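Local coordinates for dipeptidase AC. Metallo peptidase. MEROPS family M19 (Rhodobacter sphaeroides, PDB 3LY0), which probably hydrolyses dipeptides as a two-zinc metallopeptidase, captured here with a phosphinate mimic of L-Ala-D-Ala bound in its active site, at residues F16-L21 and Y58-Q63; D220-R223 and P228-A231; I7-G12 and A324-M329. All coordinates share one frame; numbering follows the deposited sequence.

Interaction 1: residues F16-L21 and Y58-Q63. With LY0 ((2R)-3-[(R)-[(1R)-1-aminoethyl](hydroxy)phosphoryl]-2-methylpropanoic acid), chain C.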
ATOM      1  N   PHE A  16      -7.379   5.291   4.162  1.00  9.85           N
ATOM      2  CA  PHE A  16      -8.659   5.851   4.563  1.00 12.51           C
ATOM      3  C   PHE A  16      -8.945   5.652   6.054  1.00 10.27           C
ATOM      4  O   PHE A  16      -9.531   6.522   6.689  1.00 10.35           O
ATOM      5  CB  PHE A  16      -9.792   5.254   3.736  1.00 11.56           C
ATOM      6  CG  PHE A  16     -11.141   5.796   4.090  1.00 10.56           C
ATOM      7  CD1 PHE A  16     -12.043   5.014   4.785  1.00 10.68           C
ATOM      8  CD2 PHE A  16     -11.487   7.096   3.753  1.00 11.97           C
ATOM      9  CE1 PHE A  16     -13.291   5.506   5.124  1.00 10.03           C
ATOM     10  CE2 PHE A  16     -12.725   7.603   4.091  1.00 12.31           C
ATOM     11  CZ  PHE A  16     -13.633   6.804   4.775  1.00 10.51           C
ATOM     12  N   LEU A  17      -8.534   4.519   6.617  1.00  9.44           N
ATOM     13  CA  LEU A  17      -8.816   4.254   8.025  1.00  9.78           C
ATOM     14  C   LEU A  17      -8.188   5.307   8.943  1.00 10.63           C
ATOM     15  O   LEU A  17      -8.692   5.565  10.034  1.00 12.24           O
ATOM     16  CB  LEU A  17      -8.354   2.848   8.429  1.00 11.03           C
ATOM     17  CG  LEU A  17      -9.171   1.689   7.851  1.00  9.96           C
ATOM     18  CD1 LEU A  17      -8.478   0.379   8.142  1.00 10.22           C
ATOM     19  CD2 LEU A  17     -10.600   1.688   8.420  1.00 11.52           C
ATOM     20  N   LEU A  18      -7.095   5.924   8.502  1.00 12.51           N
ATOM     21  CA  LEU A  18      -6.473   6.951   9.319  1.00 11.82           C
ATOM     22  C   LEU A  18      -7.421   8.129   9.501  1.00 11.76           C
ATOM     23  O   LEU A  18      -7.424   8.794  10.541  1.00 13.43           O
ATOM     24  CB  LEU A  18      -5.144   7.402   8.695  1.00 14.87           C
ATOM     25  CG  LEU A  18      -4.275   8.357   9.511  1.00 18.40           C
ATOM     26  CD1 LEU A  18      -3.737   7.684  10.758  1.00 19.94           C
ATOM     27  CD2 LEU A  18      -3.128   8.856   8.634  1.00 22.03           C
ATOM     28  N   ARG A  19      -8.252   8.383   8.499  1.00 11.46           N
ATOM     29  CA  ARG A  19      -9.197   9.484   8.605  1.00 12.68           C
ATOM     30  C   ARG A  19     -10.293   9.191   9.612  1.00 13.41           C
ATOM     31  O   ARG A  19     -10.769  10.096  10.303  1.00 14.93           O
ATOM     32  CB  ARG A  19      -9.748   9.854   7.236  1.00 15.07           C
ATOM     33  CG  ARG A  19      -8.668  10.570   6.409  1.00 18.60           C
ATOM     34  CD  ARG A  19      -9.098  10.878   4.999  1.00 16.33           C
ATOM     35  NE  ARG A  19     -10.377  11.569   4.975  1.00 15.82           N
ATOM     36  CZ  ARG A  19     -11.258  11.448   3.995  1.00 13.68           C
ATOM     37  NH1 ARG A  19     -10.987  10.671   2.949  1.00 13.43           N
ATOM     38  NH2 ARG A  19     -12.410  12.096   4.066  1.00 13.30           N
ATOM     39  N   LEU A  20     -10.671   7.924   9.724  1.00 11.46           N
ATOM     40  CA  LEU A  20     -11.645   7.539  10.737  1.00 12.93           C
ATOM     41  C   LEU A  20     -11.020   7.557  12.128  1.00 12.62           C
ATOM     42  O   LEU A  20     -11.670   7.948  13.100  1.00 14.84           O
ATOM     43  CB  LEU A  20     -12.272   6.176  10.416  1.00 11.81           C
ATOM     44  CG  LEU A  20     -12.982   6.137   9.055  1.00 11.35           C
ATOM     45  CD1 LEU A  20     -13.710   4.825   8.835  1.00 13.50           C
ATOM     46  CD2 LEU A  20     -13.947   7.327   8.885  1.00 14.95           C
ATOM     47  N   LEU A  21      -9.757   7.150  12.220  1.00 12.83           N
ATOM     48  CA  LEU A  21      -9.019   7.219  13.482  1.00 14.36           C
ATOM     49  C   LEU A  21      -8.985   8.653  13.991  1.00 16.52           C
ATOM     50  O   LEU A  21      -9.137   8.899  15.191  1.00 18.81           O
ATOM     51  CB  LEU A  21      -7.580   6.713  13.308  1.00 12.60           C
ATOM     52  CG  LEU A  21      -6.743   6.643  14.597  1.00 15.06           C
ATOM     53  CD1 LEU A  21      -7.249   5.548  15.522  1.00 14.26           C
ATOM     54  CD2 LEU A  21      -5.254   6.451  14.297  1.00 15.57           C
ATOM     55  N   TYR A  58      -2.409   1.432  10.080  1.00 12.00           N
ATOM     56  CA  TYR A  58      -1.078   1.994  10.258  1.00 11.22           C
ATOM     57  C   TYR A  58      -1.097   2.845  11.514  1.00 10.04           C
ATOM     58  O   TYR A  58      -1.979   3.678  11.674  1.00 11.24           O
ATOM     59  CB  TYR A  58      -0.686   2.818   9.022  1.00 15.11           C
ATOM     60  CG  TYR A  58       0.091   4.084   9.307  1.00 12.63           C
ATOM     61  CD1 TYR A  58       1.454   4.049   9.589  1.00 12.26           C
ATOM     62  CD2 TYR A  58      -0.540   5.318   9.278  1.00 12.88           C
ATOM     63  CE1 TYR A  58       2.156   5.212   9.853  1.00 14.23           C
ATOM     64  CE2 TYR A  58       0.152   6.483   9.523  1.00 14.63           C
ATOM     65  CZ  TYR A  58       1.495   6.428   9.818  1.00 15.22           C
ATOM     66  OH  TYR A  58       2.172   7.608  10.061  1.00 18.59           O
ATOM     67  N   VAL A  59      -0.137   2.612  12.408  1.00  9.32           N
ATOM     68  CA  VAL A  59      -0.087   3.307  13.690  1.00 11.96           C
ATOM     69  C   VAL A  59       0.830   4.521  13.578  1.00 10.68           C
ATOM     70  O   VAL A  59       2.033   4.374  13.373  1.00 11.65           O
ATOM     71  CB  VAL A  59       0.425   2.365  14.809  1.00 11.42           C
ATOM     72  CG1 VAL A  59       0.567   3.118  16.130  1.00 13.65           C
ATOM     73  CG2 VAL A  59      -0.498   1.174  14.959  1.00 11.61           C
ATOM     74  N   PRO A  60       0.267   5.738  13.696  1.00 12.20           N
ATOM     75  CA  PRO A  60       1.126   6.927  13.570  1.00 14.13           C
ATOM     76  C   PRO A  60       2.025   7.155  14.780  1.00 13.41           C
ATOM     77  O   PRO A  60       1.653   6.839  15.909  1.00 14.24           O
ATOM     78  CB  PRO A  60       0.121   8.082  13.475  1.00 16.54           C
ATOM     79  CG  PRO A  60      -1.193   7.439  13.124  1.00 17.62           C
ATOM     80  CD  PRO A  60      -1.162   6.080  13.739  1.00 15.59           C
ATOM     81  N   SER A  61       3.203   7.722  14.525  1.00 12.79           N
ATOM     82  CA  SER A  61       4.103   8.182  15.578  1.00 15.12           C
ATOM     83  C   SER A  61       3.639   9.541  16.097  1.00 15.97           C
ATOM     84  O   SER A  61       2.853  10.222  15.434  1.00 16.32           O
ATOM     85  CB  SER A  61       5.525   8.310  15.028  1.00 14.60           C
ATOM     86  OG  SER A  61       6.136   7.045  14.878  1.00 14.25           O
ATOM     87  N   PRO A  62       4.134   9.950  17.281  1.00 17.34           N
ATOM     88  CA  PRO A  62       3.726  11.236  17.867  1.00 19.68           C
ATOM     89  C   PRO A  62       3.956  12.412  16.917  1.00 20.45           C
ATOM     90  O   PRO A  62       3.106  13.308  16.834  1.00 19.79           O
ATOM     91  CB  PRO A  62       4.612  11.348  19.109  1.00 21.74           C
ATOM     92  CG  PRO A  62       4.865   9.920  19.500  1.00 22.33           C
ATOM     93  CD  PRO A  62       5.021   9.194  18.181  1.00 20.61           C
ATOM     94  N   GLN A  63       5.088  12.413  16.216  1.00 19.03           N
ATOM     95  CA  GLN A  63       5.276  13.290  15.071  1.00 19.36           C
ATOM     96  C   GLN A  63       4.772  12.502  13.870  1.00 19.91           C
ATOM     97  O   GLN A  63       5.508  11.692  13.310  1.00 22.77           O
ATOM     98  CB  GLN A  63       6.756  13.622  14.859  1.00 23.08           C
ATOM     99  CG  GLN A  63       7.432  14.414  15.970  1.00 21.56           C
ATOM    100  CD  GLN A  63       8.950  14.454  15.805  1.00 21.61           C
ATOM    101  OE1 GLN A  63       9.478  15.103  14.893  1.00 21.96           O
ATOM    102  NE2 GLN A  63       9.656  13.762  16.691  1.00 27.37           N
TER
HETATM  103  P   LY0 C 363       2.148   5.880   3.968  1.00 12.30           P
HETATM  104  C1  LY0 C 363       1.830   7.415   6.279  1.00 16.69           C
HETATM  105  N1  LY0 C 363       0.488   5.349   6.007  1.00 11.58           N
HETATM  106  C2  LY0 C 363       1.101   6.482   5.337  1.00 13.43           C
HETATM  107  C4  LY0 C 363       2.609   7.271   2.860  1.00 13.75           C
HETATM  108  C5  LY0 C 363       4.068   7.358   2.509  1.00 13.92           C
HETATM  109  C6  LY0 C 363       4.650   6.036   2.089  1.00 12.37           C
HETATM  110  C7  LY0 C 363       4.428   8.514   1.612  1.00 16.28           C
HETATM  111  O31 LY0 C 363       1.319   4.837   3.256  1.00 12.01           O
HETATM  112  O32 LY0 C 363       3.413   5.182   4.568  1.00 11.45           O
HETATM  113  O61 LY0 C 363       5.998   5.903   2.021  1.00 12.92           O
HETATM  114  O62 LY0 C 363       3.928   5.057   1.835  1.00 11.69           O
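Leu18 and Leu21 pack against Tyr58 and Pro60 in an apolar contact at the rim of a TIM-barrel active site, where helix 16-22 meets the loop that follows strand 50-57. The evidence is entirely carbon to carbon, and Leu18 divides its work between two branches. Its CD1 passes alongside the proline ring, with Leu18 CD1 and Pro60 CG 3.5 Å apart, closer than usual van der Waals contact. Its CD2 lies near the plane of the tyrosine ring and meets the edge, Leu18 CD2 to Tyr58 CE2 being 4.1 Å. Leu21 comes end-on to the same proline, with Leu21 CD2 4.1 Å from Pro60 CD. In both leucines CG stands anti to the backbone N (chi1 -173° and -176°), which sends the two side chains across to the loop, one helical turn apart. The tyrosine is the link to the ligand. Over one ring face the amino nitrogen of the phosphinate sits off-centre, LY0 N1 to Tyr58 CD2 being 3.4 Å; the backbone N of Pro60 lies over the opposite face, also towards the rim. Beyond the contact, Tyr58 OH is hydrogen-bonded to His65 ND1 and the ring meets that of Trp166. A leucine in place of Tyr58 would probably leave His65 without its hydroxyl partner and the ligand's amino group without an aromatic face beneath it. The helix thus meets the tyrosine at its edge through carbon alone, consistent with a ring whose face and hydroxyl are given over to the ligand and His65.

Interaction 2: residues D220-R223 and P228-A231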
ATOM      1  N   ASP A 220      16.244 -10.674   3.029  1.00 13.37           N
ATOM      2  CA  ASP A 220      15.864 -11.720   3.972  1.00 13.66           C
ATOM      3  C   ASP A 220      14.523 -12.345   3.592  1.00 14.47           C
ATOM      4  O   ASP A 220      14.377 -13.565   3.562  1.00 14.68           O
ATOM      5  CB  ASP A 220      15.810 -11.163   5.396  1.00 16.15           C
ATOM      6  CG  ASP A 220      17.190 -10.901   5.980  1.00 16.01           C
ATOM      7  OD1 ASP A 220      18.187 -11.478   5.477  1.00 19.92           O
ATOM      8  OD2 ASP A 220      17.284 -10.109   6.940  1.00 15.79           O
ATOM      9  N   VAL A 221      13.538 -11.510   3.272  1.00 14.76           N
ATOM     10  CA  VAL A 221      12.246 -12.042   2.871  1.00 14.79           C
ATOM     11  C   VAL A 221      12.371 -12.823   1.563  1.00 11.67           C
ATOM     12  O   VAL A 221      11.789 -13.897   1.410  1.00 12.76           O
ATOM     13  CB  VAL A 221      11.182 -10.941   2.740  1.00 12.53           C
ATOM     14  CG1 VAL A 221       9.853 -11.551   2.310  1.00 14.45           C
ATOM     15  CG2 VAL A 221      11.040 -10.198   4.053  1.00 13.44           C
ATOM     16  N   ALA A 222      13.146 -12.287   0.618  1.00 11.99           N
ATOM     17  CA  ALA A 222      13.338 -12.981  -0.652  1.00 14.77           C
ATOM     18  C   ALA A 222      13.940 -14.368  -0.452  1.00 13.03           C
ATOM     19  O   ALA A 222      13.632 -15.302  -1.189  1.00 15.09           O
ATOM     20  CB  ALA A 222      14.217 -12.155  -1.569  1.00 13.90           C
ATOM     21  N   ARG A 223      14.806 -14.489   0.547  1.00 14.51           N
ATOM     22  CA  ARG A 223      15.468 -15.756   0.833  1.00 15.70           C
ATOM     23  C   ARG A 223      14.552 -16.722   1.585  1.00 17.58           C
ATOM     24  O   ARG A 223      14.624 -17.933   1.388  1.00 17.77           O
ATOM     25  CB  ARG A 223      16.740 -15.495   1.642  1.00 18.48           C
ATOM     26  CG  ARG A 223      17.556 -16.750   1.941  1.00 23.31           C
ATOM     27  CD  ARG A 223      18.832 -16.417   2.710  1.00 26.68           C
ATOM     28  NE  ARG A 223      18.553 -16.055   4.096  1.00 32.49           N
ATOM     29  CZ  ARG A 223      18.618 -14.816   4.577  1.00 26.73           C
ATOM     30  NH1 ARG A 223      18.963 -13.807   3.786  1.00 26.08           N
ATOM     31  NH2 ARG A 223      18.341 -14.591   5.856  1.00 29.39           N
ATOM     32  N   PRO A 228       4.970 -15.439  -3.315  1.00 10.86           N
ATOM     33  CA  PRO A 228       5.422 -14.369  -4.218  1.00 11.77           C
ATOM     34  C   PRO A 228       5.781 -13.110  -3.445  1.00 11.07           C
ATOM     35  O   PRO A 228       5.170 -12.814  -2.415  1.00 11.60           O
ATOM     36  CB  PRO A 228       4.203 -14.132  -5.108  1.00 13.35           C
ATOM     37  CG  PRO A 228       3.481 -15.470  -5.110  1.00 15.39           C
ATOM     38  CD  PRO A 228       3.682 -16.024  -3.733  1.00 13.86           C
ATOM     39  N   LEU A 229       6.774 -12.371  -3.936  1.00 10.50           N
ATOM     40  CA  LEU A 229       7.194 -11.141  -3.274  1.00 10.52           C
ATOM     41  C   LEU A 229       6.336  -9.980  -3.731  1.00 12.32           C
ATOM     42  O   LEU A 229       6.090  -9.814  -4.922  1.00 11.69           O
ATOM     43  CB  LEU A 229       8.658 -10.838  -3.585  1.00 11.89           C
ATOM     44  CG  LEU A 229       9.638 -11.919  -3.128  1.00 11.18           C
ATOM     45  CD1 LEU A 229      11.071 -11.554  -3.545  1.00 14.50           C
ATOM     46  CD2 LEU A 229       9.549 -12.136  -1.621  1.00 15.05           C
ATOM     47  N   VAL A 230       5.898  -9.165  -2.781  1.00  9.79           N
ATOM     48  CA  VAL A 230       4.948  -8.108  -3.085  1.00  8.30           C
ATOM     49  C   VAL A 230       5.382  -6.815  -2.430  1.00  9.05           C
ATOM     50  O   VAL A 230       5.740  -6.802  -1.257  1.00  9.66           O
ATOM     51  CB  VAL A 230       3.562  -8.451  -2.511  1.00  8.06           C
ATOM     52  CG1 VAL A 230       2.587  -7.320  -2.807  1.00 10.16           C
ATOM     53  CG2 VAL A 230       3.046  -9.779  -3.061  1.00 10.32           C
ATOM     54  N   ALA A 231       5.345  -5.727  -3.193  1.00  9.32           N
ATOM     55  CA  ALA A 231       5.460  -4.383  -2.633  1.00  7.50           C
ATOM     56  C   ALA A 231       4.183  -3.663  -3.048  1.00  8.91           C
ATOM     57  O   ALA A 231       3.973  -3.413  -4.236  1.00  9.36           O
ATOM     58  CB  ALA A 231       6.682  -3.684  -3.194  1.00 10.39           C
TER
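The return from helix 215-224 to strand 230-231 is closed by Leu229, whose forked end sits against Val221 and Ala222 on the inner side of the helix. Each methyl of the fork has its own neighbour: Leu229 CD1 is 3.8 Å from Ala222 CB, while Leu229 CD2 is 4.0 Å from Val221 CG1. The Ala222 CA lies close to both methyls, so the leucine end straddles the backbone at that residue. With CG1 anti to its backbone N, Val221 brings that methyl alongside Leu229 CD2, the two side chains running antiparallel. This is the helix-to-strand step of a beta/alpha unit of the TIM barrel: strand 230-231 runs parallel to strand 260-263, and Leu210 packs on both Val221 and Leu229. Helix 248-256 closes the same apolar cluster through Met253, against Ala222, and Ile254, against Leu229. On the helix itself, Arg223 reaches back to Asp220 in a salt bridge that puts both terminal nitrogens on a single oxygen. Asp220 OD1 receives Arg223 NH1 on its anti lone pair, at 3.0 Å (N-H...O 146°). The second bond, Arg223 NH2 to Asp220 OD1 at 3.1 Å, is more bent (139°) and arrives from well above the carboxylate plane. The other carboxylate oxygen, Asp220 OD2, accepts a bond from Leu190 N.

Interaction 3: residues I7-G12 and A324-M329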
ATOM      1  N   ILE A   7     -12.429   1.118 -16.440  1.00 16.77           N
ATOM      2  CA  ILE A   7     -12.214  -0.236 -15.951  1.00 16.39           C
ATOM      3  C   ILE A   7     -12.141  -0.198 -14.432  1.00 15.20           C
ATOM      4  O   ILE A   7     -11.467   0.653 -13.882  1.00 15.70           O
ATOM      5  CB  ILE A   7     -10.909  -0.806 -16.501  1.00 13.66           C
ATOM      6  CG1 ILE A   7     -10.954  -0.804 -18.033  1.00 19.98           C
ATOM      7  CG2 ILE A   7     -10.660  -2.211 -15.953  1.00 19.83           C
ATOM      8  CD1 ILE A   7      -9.661  -1.197 -18.683  1.00 22.11           C
ATOM      9  N   PRO A   8     -12.848  -1.108 -13.744  1.00 12.53           N
ATOM     10  CA  PRO A   8     -12.774  -1.066 -12.281  1.00 12.69           C
ATOM     11  C   PRO A   8     -11.339  -1.280 -11.811  1.00 13.40           C
ATOM     12  O   PRO A   8     -10.600  -2.064 -12.405  1.00 13.43           O
ATOM     13  CB  PRO A   8     -13.659  -2.240 -11.847  1.00 13.97           C
ATOM     14  CG  PRO A   8     -14.598  -2.452 -13.010  1.00 18.16           C
ATOM     15  CD  PRO A   8     -13.778  -2.143 -14.228  1.00 14.23           C
ATOM     16  N   VAL A   9     -10.957  -0.569 -10.758  1.00 12.62           N
ATOM     17  CA  VAL A   9      -9.599  -0.658 -10.233  1.00 12.08           C
ATOM     18  C   VAL A   9      -9.607  -1.304  -8.864  1.00 11.93           C
ATOM     19  O   VAL A   9     -10.333  -0.864  -7.971  1.00 12.76           O
ATOM     20  CB  VAL A   9      -8.956   0.736 -10.129  1.00 12.54           C
ATOM     21  CG1 VAL A   9      -7.632   0.687  -9.360  1.00 12.14           C
ATOM     22  CG2 VAL A   9      -8.741   1.303 -11.516  1.00 12.80           C
ATOM     23  N   PHE A  10      -8.825  -2.370  -8.718  1.00 10.65           N
ATOM     24  CA  PHE A  10      -8.544  -2.897  -7.393  1.00 10.20           C
ATOM     25  C   PHE A  10      -7.176  -2.375  -6.995  1.00  8.48           C
ATOM     26  O   PHE A  10      -6.201  -2.501  -7.746  1.00 10.43           O
ATOM     27  CB  PHE A  10      -8.561  -4.427  -7.362  1.00 10.92           C
ATOM     28  CG  PHE A  10      -8.409  -4.980  -5.982  1.00  9.72           C
ATOM     29  CD1 PHE A  10      -9.510  -5.137  -5.172  1.00  9.34           C
ATOM     30  CD2 PHE A  10      -7.156  -5.274  -5.471  1.00  9.42           C
ATOM     31  CE1 PHE A  10      -9.384  -5.614  -3.885  1.00 10.77           C
ATOM     32  CE2 PHE A  10      -7.014  -5.756  -4.177  1.00 10.40           C
ATOM     33  CZ  PHE A  10      -8.121  -5.925  -3.385  1.00 10.20           C
ATOM     34  N   ASP A  11      -7.111  -1.804  -5.797  1.00  9.69           N
ATOM     35  CA  ASP A  11      -5.939  -1.029  -5.403  1.00  9.07           C
ATOM     36  C   ASP A  11      -5.108  -1.644  -4.283  1.00  8.60           C
ATOM     37  O   ASP A  11      -5.637  -2.257  -3.345  1.00 10.71           O
ATOM     38  CB  ASP A  11      -6.362   0.365  -4.967  1.00  8.93           C
ATOM     39  CG  ASP A  11      -5.186   1.237  -4.665  1.00  8.73           C
ATOM     40  OD1 ASP A  11      -4.455   1.579  -5.618  1.00 10.37           O
ATOM     41  OD2 ASP A  11      -4.982   1.567  -3.471  1.00  8.81           O
ATOM     42  N   GLY A  12      -3.803  -1.410  -4.353  1.00  8.49           N
ATOM     43  CA  GLY A  12      -2.847  -2.042  -3.453  1.00  9.59           C
ATOM     44  C   GLY A  12      -2.693  -1.448  -2.059  1.00  7.79           C
ATOM     45  O   GLY A  12      -2.176  -2.125  -1.176  1.00  8.58           O
ATOM     46  N   ALA A 324      -9.334   9.566 -15.450  1.00 14.62           N
ATOM     47  CA  ALA A 324      -8.348  10.392 -16.147  1.00 14.65           C
ATOM     48  C   ALA A 324      -7.003   9.673 -16.261  1.00 15.88           C
ATOM     49  O   ALA A 324      -6.323   9.758 -17.286  1.00 16.32           O
ATOM     50  CB  ALA A 324      -8.178  11.732 -15.449  1.00 17.48           C
ATOM     51  N   LEU A 325      -6.615   8.975 -15.197  1.00 15.26           N
ATOM     52  CA  LEU A 325      -5.389   8.189 -15.228  1.00 13.69           C
ATOM     53  C   LEU A 325      -5.469   7.124 -16.322  1.00 13.20           C
ATOM     54  O   LEU A 325      -4.533   6.949 -17.117  1.00 13.91           O
ATOM     55  CB  LEU A 325      -5.146   7.538 -13.855  1.00 12.53           C
ATOM     56  CG  LEU A 325      -4.065   6.454 -13.791  1.00 12.76           C
ATOM     57  CD1 LEU A 325      -2.711   6.983 -14.219  1.00 14.84           C
ATOM     58  CD2 LEU A 325      -3.971   5.854 -12.383  1.00 13.61           C
ATOM     59  N   GLN A 326      -6.600   6.431 -16.372  1.00 13.47           N
ATOM     60  CA  GLN A 326      -6.800   5.392 -17.381  1.00 13.60           C
ATOM     61  C   GLN A 326      -6.728   5.958 -18.797  1.00 16.70           C
ATOM     62  O   GLN A 326      -6.143   5.341 -19.683  1.00 15.75           O
ATOM     63  CB  GLN A 326      -8.110   4.653 -17.152  1.00 12.82           C
ATOM     64  CG  GLN A 326      -8.084   3.769 -15.915  1.00 13.68           C
ATOM     65  CD  GLN A 326      -9.341   2.946 -15.764  1.00 16.84           C
ATOM     66  OE1 GLN A 326      -9.993   2.609 -16.749  1.00 16.51           O
ATOM     67  NE2 GLN A 326      -9.694   2.614 -14.525  1.00 15.49           N
ATOM     68  N   ALA A 327      -7.295   7.142 -18.999  1.00 15.53           N
ATOM     69  CA  ALA A 327      -7.220   7.796 -20.304  1.00 16.70           C
ATOM     70  C   ALA A 327      -5.782   8.084 -20.736  1.00 16.43           C
ATOM     71  O   ALA A 327      -5.422   7.908 -21.911  1.00 16.28           O
ATOM     72  CB  ALA A 327      -8.035   9.077 -20.305  1.00 17.40           C
ATOM     73  N   ALA A 328      -4.954   8.545 -19.799  1.00 15.41           N
ATOM     74  CA  ALA A 328      -3.544   8.793 -20.092  1.00 16.02           C
ATOM     75  C   ALA A 328      -2.812   7.494 -20.417  1.00 14.70           C
ATOM     76  O   ALA A 328      -1.961   7.446 -21.310  1.00 17.13           O
ATOM     77  CB  ALA A 328      -2.863   9.525 -18.927  1.00 16.36           C
ATOM     78  N   MET A 329      -3.139   6.440 -19.674  1.00 14.45           N
ATOM     79  CA  MET A 329      -2.520   5.143 -19.901  1.00 14.47           C
ATOM     80  C   MET A 329      -2.873   4.618 -21.294  1.00 15.47           C
ATOM     81  O   MET A 329      -2.017   4.101 -22.004  1.00 15.08           O
ATOM     82  CB  MET A 329      -2.941   4.152 -18.808  1.00 14.01           C
ATOM     83  CG  MET A 329      -2.483   4.577 -17.399  1.00 13.22           C
ATOM     84  SD  MET A 329      -3.195   3.607 -16.029  1.00 11.07           S
ATOM     85  CE  MET A 329      -2.557   1.971 -16.408  1.00 21.05           C
TER
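Gln326 reaches from helix 322-332 to Ile7, tying a late helix of the TIM barrel to the chain that leads into strand 9-11, the barrel's first strand. The side chain starts with CB directed at segment 7-12 and CG anti to its own carbonyl carbon (chi1 -70°). Extension continues past CG, and this arm of two methylene carbons carries the amide across to Ile7. Contact begins at the amide carbon, Gln326 CD standing 3.6 Å from Ile7 O. From there the amide forks to both backbone polar atoms of one residue. Gln326 OE1 accepts from Ile7 N at 2.9 Å, through a nearly straight bond (163°) that lies in the carbonyl plane on a lone pair. Gln326 NE2 donates to Ile7 O at 2.7 Å, again in that carbonyl's plane and on a lone pair, with the acceptor close to the amide plane of the glutamine. An amide with one donor and one acceptor thus pairs with a backbone N-H and C=O as a neighbouring strand could. Since the two bonds demand opposite ends of the amide, they fix its flip as well as its tilt. Ile7 CB lies beside the amide oxygen, 3.5 Å from Gln326 OE1, while beyond the pair the Ile7 side chain packs on Met339 and Cys343 of helix 336-354. From the strand proper comes Val9, whose side chain also touches Met303 of strand 301-303: the Val9 CG2 methyl ends 3.4 Å from Gln326 NE2.

The three contacts lie around one TIM-barrel domain, each pair of centres 26 Å apart, with 1 and 2 on opposite sides of the chain's centre. Interaction 3 joins the chain leading into strand 9-11, and Val9 of that strand, to helix 322-332; interactions 1 and 2 follow one another within its span. Zinc ligands His13, on strand 13-14, and Asp15, just before helix 16-22, lie between interactions 3 and 1. Interactions 2 and 3 approach to about 7 Å at their nearest atoms. Interaction 1 borders the phosphinate, through Tyr58; the apolar packing of 2 and the hydrogen-bonded tie of 3 lie farther off, the Val221 and Val9 side chains about 11 Å from those of His212 and His13.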